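Fructooligosaccharide ABC transporter substrate-binding protein FusA (Streptococcus pneumoniae, PDB 5G5Y) binds kestose, nystose and longer fructans including inulin, preferring the longer chains, and serves the FusABC-MsmK transporter that imports them. Local coordinates at residues A[151-163]-A[282-294]. Numbering follows the deposited sequence.
Sequences LEMPKTTDDLIKV and YDVLPVLAGPSGQ
Leu288 reaches from the loop that follows strand 282-284 into the turn that starts helix 157-169, and its CB and both methyls meet it. CB lies against the peptide joining Thr156 to Thr157, 4.1 Å from Thr156 C. Chi1 (-56°) sets CG anti to its own carbonyl carbon, and the extended second torsion then sends the methyls to different partners. The side chains of Leu160 and Leu288 cross at about a right angle, Leu288 CD1 3.7 Å from Leu160 CD2, while Leu288 CD2 sits 3.4 Å from Pro154 O and also meets the proline ring at CB. Leu160 and Leu288 are both buried.

Beside this apolar contact the backbones join in a single beta bridge between Thr156 and Ala289. Ala289 N donates to Lys155 O at 3.0 Å, nearly straight at 170°, and Thr157 N donates to Ala289 O at 2.9 Å, more bent. Lys155 O also accepts from a water that donates to Val287 O as well, a water-mediated third link between the segments. The bridge ties the start of helix 157-169 to the loop after strand 282-284, an edge strand paired with strand 138-142 in a mixed sheet of this solute-binding protein. Val284 on that strand lies about 12 Å, side chain to side chain, from substrate-binding Trp270, so this is packing within the fold and not a ligand contact. Directly after the bridge the helix begins with a capping box: Thr156 OG1 accepts from Asp159 N, and the Asp159 carboxylate turns back, its OD2 taking Lys155 N on the anti lone pair and Thr156 N more weakly. Thr157 OG1 rests 3.6 Å from Pro291 CD, at the start of the Gly290-Gly293 type I turn.

Toward strand 282-284, Met153 takes over. With CG anti to the backbone N (chi1 -179°), it presses CG tightly against Pro286 CD, 3.5 Å away; the later bends bring SD to Pro286 CD and near Leu285 CD1, a methyl that also touches Pro154 CG. Ile141 of strand 138-142 touches both Met153 and Leu285.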
loop_
_atom_site.group_PDB
_atom_site.type_symbol
_atom_site.label_atom_id
_atom_site.label_comp_id
_atom_site.label_asym_id
_atom_site.label_seq_id
_atom_site.Cartn_x
_atom_site.Cartn_y
_atom_site.Cartn_z
ATOM N N LEU A 151 21.648 -12.143 25.340
ATOM C CA LEU A 151 21.738 -10.733 24.941
ATOM C C LEU A 151 20.408 -10.015 25.160
ATOM O O LEU A 151 19.355 -10.595 24.972
ATOM C CB LEU A 151 22.112 -10.653 23.460
ATOM C CG LEU A 151 23.413 -11.381 23.072
ATOM C CD1 LEU A 151 23.580 -11.395 21.572
ATOM C CD2 LEU A 151 24.635 -10.757 23.726
ATOM N N GLU A 152 20.481 -8.744 25.526
ATOM C CA GLU A 152 19.309 -7.883 25.634
ATOM C C GLU A 152 18.902 -7.449 24.217
ATOM O O GLU A 152 19.743 -7.341 23.328
ATOM C CB GLU A 152 19.644 -6.615 26.430
ATOM C CG GLU A 152 20.337 -6.810 27.781
ATOM C CD GLU A 152 19.567 -7.715 28.728
ATOM O OE1 GLU A 152 18.322 -7.585 28.804
ATOM O OE2 GLU A 152 20.207 -8.565 29.398
ATOM N N MET A 153 17.619 -7.163 24.017
ATOM C CA MET A 153 17.169 -6.543 22.766
ATOM C C MET A 153 17.929 -5.217 22.560
ATOM O O MET A 153 17.987 -4.405 23.476
ATOM C CB MET A 153 15.639 -6.273 22.834
ATOM C CG MET A 153 15.074 -5.646 21.574
ATOM S SD MET A 153 15.037 -6.868 20.280
ATOM C CE MET A 153 13.561 -7.805 20.714
ATOM N N PRO A 154 18.507 -4.984 21.371
ATOM C CA PRO A 154 19.222 -3.710 21.173
ATOM C C PRO A 154 18.325 -2.502 21.311
ATOM O O PRO A 154 17.171 -2.563 20.909
ATOM C CB PRO A 154 19.731 -3.781 19.748
ATOM C CG PRO A 154 19.260 -5.056 19.180
ATOM C CD PRO A 154 18.623 -5.886 20.220
ATOM N N LYS A 155 18.869 -1.438 21.890
ATOM C CA LYS A 155 18.196 -0.175 22.024
ATOM C C LYS A 155 18.731 0.907 21.079
ATOM O O LYS A 155 18.061 1.892 20.856
ATOM C CB LYS A 155 18.354 0.346 23.456
ATOM C CG LYS A 155 17.724 -0.511 24.544
ATOM C CD LYS A 155 17.822 0.222 25.879
ATOM C CE LYS A 155 17.531 -0.682 27.060
ATOM N NZ LYS A 155 18.774 -1.354 27.535
ATOM N N THR A 156 19.973 0.757 20.619
ATOM C CA THR A 156 20.663 1.731 19.795
ATOM C C THR A 156 21.226 1.037 18.558
ATOM O O THR A 156 21.384 -0.195 18.525
ATOM C CB THR A 156 21.848 2.384 20.539
ATOM O OG1 THR A 156 22.945 1.447 20.645
ATOM C CG2 THR A 156 21.428 2.877 21.935
ATOM N N THR A 157 21.576 1.834 17.559
ATOM C CA THR A 157 22.227 1.305 16.377
ATOM C C THR A 157 23.583 0.641 16.708
ATOM O O THR A 157 23.932 -0.374 16.094
ATOM C CB THR A 157 22.382 2.380 15.277
ATOM O OG1 THR A 157 23.030 3.550 15.784
ATOM C CG2 THR A 157 20.974 2.747 14.770
ATOM N N ASP A 158 24.313 1.205 17.661
ATOM C CA ASP A 158 25.589 0.588 18.107
ATOM C C ASP A 158 25.351 -0.763 18.804
ATOM O O ASP A 158 26.087 -1.704 18.544
ATOM C CB ASP A 158 26.389 1.545 18.989
ATOM C CG ASP A 158 27.242 2.529 18.180
ATOM O OD1 ASP A 158 27.232 2.487 16.925
ATOM O OD2 ASP A 158 27.949 3.349 18.801
ATOM N N ASP A 159 24.298 -0.874 19.630
ATOM C CA ASP A 159 23.879 -2.183 20.202
ATOM C C ASP A 159 23.566 -3.199 19.144
ATOM O O ASP A 159 23.922 -4.401 19.275
ATOM C CB ASP A 159 22.600 -2.096 21.055
ATOM C CG ASP A 159 22.767 -1.327 22.330
ATOM O OD1 ASP A 159 23.911 -1.145 22.795
ATOM O OD2 ASP A 159 21.711 -0.898 22.876
ATOM N N LEU A 160 22.894 -2.755 18.082
ATOM C CA LEU A 160 22.547 -3.657 16.996
ATOM C C LEU A 160 23.807 -4.220 16.358
ATOM O O LEU A 160 23.865 -5.388 16.052
ATOM C CB LEU A 160 21.686 -2.958 15.926
ATOM C CG LEU A 160 21.283 -3.792 14.710
ATOM C CD1 LEU A 160 20.473 -5.044 15.098
ATOM C CD2 LEU A 160 20.546 -2.952 13.697
ATOM N N ILE A 161 24.811 -3.386 16.123
ATOM C CA ILE A 161 26.060 -3.910 15.563
ATOM C C ILE A 161 26.613 -5.053 16.479
ATOM O O ILE A 161 26.947 -6.119 15.971
ATOM C CB ILE A 161 27.106 -2.811 15.376
ATOM C CG1 ILE A 161 26.685 -1.847 14.260
ATOM C CG2 ILE A 161 28.454 -3.425 15.009
ATOM C CD1 ILE A 161 27.505 -0.573 14.203
ATOM N N LYS A 162 26.632 -4.828 17.800
ATOM C CA LYS A 162 27.155 -5.814 18.788
ATOM C C LYS A 162 26.345 -7.106 18.772
ATOM O O LYS A 162 26.890 -8.193 18.723
ATOM C CB LYS A 162 27.190 -5.236 20.217
ATOM C CG LYS A 162 28.109 -4.024 20.416
ATOM C CD LYS A 162 28.165 -3.571 21.878
ATOM C CE LYS A 162 28.661 -2.125 22.043
ATOM N NZ LYS A 162 27.557 -1.104 21.980
ATOM N N VAL A 163 25.024 -6.991 18.726
ATOM C CA VAL A 163 24.166 -8.159 18.570
ATOM C C VAL A 163 24.383 -8.924 17.274
ATOM O O VAL A 163 24.393 -10.173 17.263
ATOM C CB VAL A 163 22.670 -7.740 18.723
ATOM C CG1 VAL A 163 21.715 -8.767 18.161
ATOM C CG2 VAL A 163 22.393 -7.482 20.177
ATOM N N TYR A 282 10.761 -15.173 16.096
ATOM C CA TYR A 282 10.984 -13.802 15.607
ATOM C C TYR A 282 9.951 -12.829 16.172
ATOM O O TYR A 282 8.760 -13.189 16.370
ATOM C CB TYR A 282 10.931 -13.776 14.081
ATOM C CG TYR A 282 12.123 -14.420 13.461
ATOM C CD1 TYR A 282 12.143 -15.789 13.211
ATOM C CD2 TYR A 282 13.258 -13.668 13.135
ATOM C CE1 TYR A 282 13.263 -16.393 12.657
ATOM C CE2 TYR A 282 14.375 -14.261 12.553
ATOM C CZ TYR A 282 14.375 -15.631 12.325
ATOM O OH TYR A 282 15.489 -16.253 11.764
ATOM N N ASP A 283 10.413 -11.605 16.452
ATOM C CA ASP A 283 9.530 -10.549 16.916
ATOM C C ASP A 283 10.012 -9.213 16.338
ATOM O O ASP A 283 11.054 -9.160 15.694
ATOM C CB ASP A 283 9.551 -10.485 18.443
ATOM C CG ASP A 283 8.226 -10.018 19.037
ATOM O OD1 ASP A 283 7.378 -9.440 18.323
ATOM O OD2 ASP A 283 8.041 -10.223 20.242
ATOM N N VAL A 284 9.242 -8.162 16.595
ATOM C CA VAL A 284 9.529 -6.810 16.121
ATOM C C VAL A 284 10.812 -6.273 16.761
ATOM O O VAL A 284 11.006 -6.357 17.981
ATOM C CB VAL A 284 8.389 -5.822 16.429
ATOM C CG1 VAL A 284 8.694 -4.471 15.800
ATOM C CG2 VAL A 284 7.031 -6.336 15.944
ATOM N N LEU A 285 11.706 -5.771 15.921
ATOM C CA LEU A 285 12.880 -5.066 16.397
ATOM C C LEU A 285 12.372 -3.681 16.805
ATOM O O LEU A 285 11.892 -2.938 15.930
ATOM C CB LEU A 285 13.920 -4.936 15.276
ATOM C CG LEU A 285 15.218 -4.204 15.643
ATOM C CD1 LEU A 285 16.007 -5.010 16.652
ATOM C CD2 LEU A 285 16.075 -3.927 14.439
ATOM N N PRO A 286 12.462 -3.328 18.088
ATOM C CA PRO A 286 12.001 -1.979 18.434
ATOM C C PRO A 286 12.780 -0.859 17.749
ATOM O O PRO A 286 13.920 -1.060 17.305
ATOM C CB PRO A 286 12.219 -1.894 19.950
ATOM C CG PRO A 286 12.496 -3.302 20.397
ATOM C CD PRO A 286 13.068 -4.021 19.241
ATOM N N VAL A 287 12.183 0.310 17.722
ATOM C CA VAL A 287 12.802 1.485 17.117
ATOM C C VAL A 287 14.124 1.772 17.860
ATOM O O VAL A 287 14.157 1.822 19.109
ATOM C CB VAL A 287 11.853 2.684 17.160
ATOM C CG1 VAL A 287 12.563 3.980 16.747
ATOM C CG2 VAL A 287 10.669 2.378 16.267
ATOM N N LEU A 288 15.198 1.919 17.100
ATOM C CA LEU A 288 16.549 2.124 17.665
ATOM C C LEU A 288 16.932 3.593 17.701
ATOM O O LEU A 288 16.662 4.343 16.766
ATOM C CB LEU A 288 17.557 1.396 16.811
ATOM C CG LEU A 288 17.272 -0.089 16.630
ATOM C CD1 LEU A 288 18.313 -0.726 15.721
ATOM C CD2 LEU A 288 17.287 -0.816 17.961
ATOM N N ALA A 289 17.609 3.998 18.753
ATOM C CA ALA A 289 18.167 5.337 18.792
ATOM C C ALA A 289 19.453 5.313 18.011
ATOM O O ALA A 289 20.250 4.365 18.117
ATOM C CB ALA A 289 18.399 5.775 20.223
ATOM N N GLY A 290 19.660 6.345 17.205
ATOM C CA GLY A 290 20.897 6.494 16.472
ATOM C C GLY A 290 21.966 7.125 17.341
ATOM O O GLY A 290 21.760 7.333 18.552
ATOM N N PRO A 291 23.102 7.479 16.733
ATOM C CA PRO A 291 24.211 8.153 17.479
ATOM C C PRO A 291 23.792 9.400 18.261
ATOM O O PRO A 291 24.365 9.669 19.322
ATOM C CB PRO A 291 25.210 8.500 16.377
ATOM C CG PRO A 291 25.014 7.388 15.378
ATOM C CD PRO A 291 23.514 7.127 15.366
ATOM N N SER A 292 22.757 10.105 17.785
ATOM C CA SER A 292 22.201 11.280 18.492
ATOM C C SER A 292 21.532 10.954 19.832
ATOM O O SER A 292 21.249 11.856 20.613
ATOM C CB SER A 292 21.135 11.946 17.624
ATOM O OG SER A 292 19.980 11.102 17.564
ATOM N N GLY A 293 21.209 9.681 20.068
ATOM C CA GLY A 293 20.374 9.296 21.180
ATOM C C GLY A 293 18.866 9.367 20.887
ATOM O O GLY A 293 18.050 9.007 21.752
ATOM N N GLN A 294 18.474 9.800 19.693
ATOM C CA GLN A 294 17.045 10.058 19.402
ATOM C C GLN A 294 16.452 9.004 18.454
ATOM O O GLN A 294 17.162 8.389 17.652
ATOM C CB GLN A 294 16.864 11.458 18.813
ATOM C CG GLN A 294 17.572 12.593 19.570
ATOM C CD GLN A 294 17.335 12.533 21.063
ATOM O OE1 GLN A 294 16.191 12.488 21.512
ATOM N NE2 GLN A 294 18.413 12.436 21.835
HETATM O O HOH W 1 15.388 1.004 21.546
#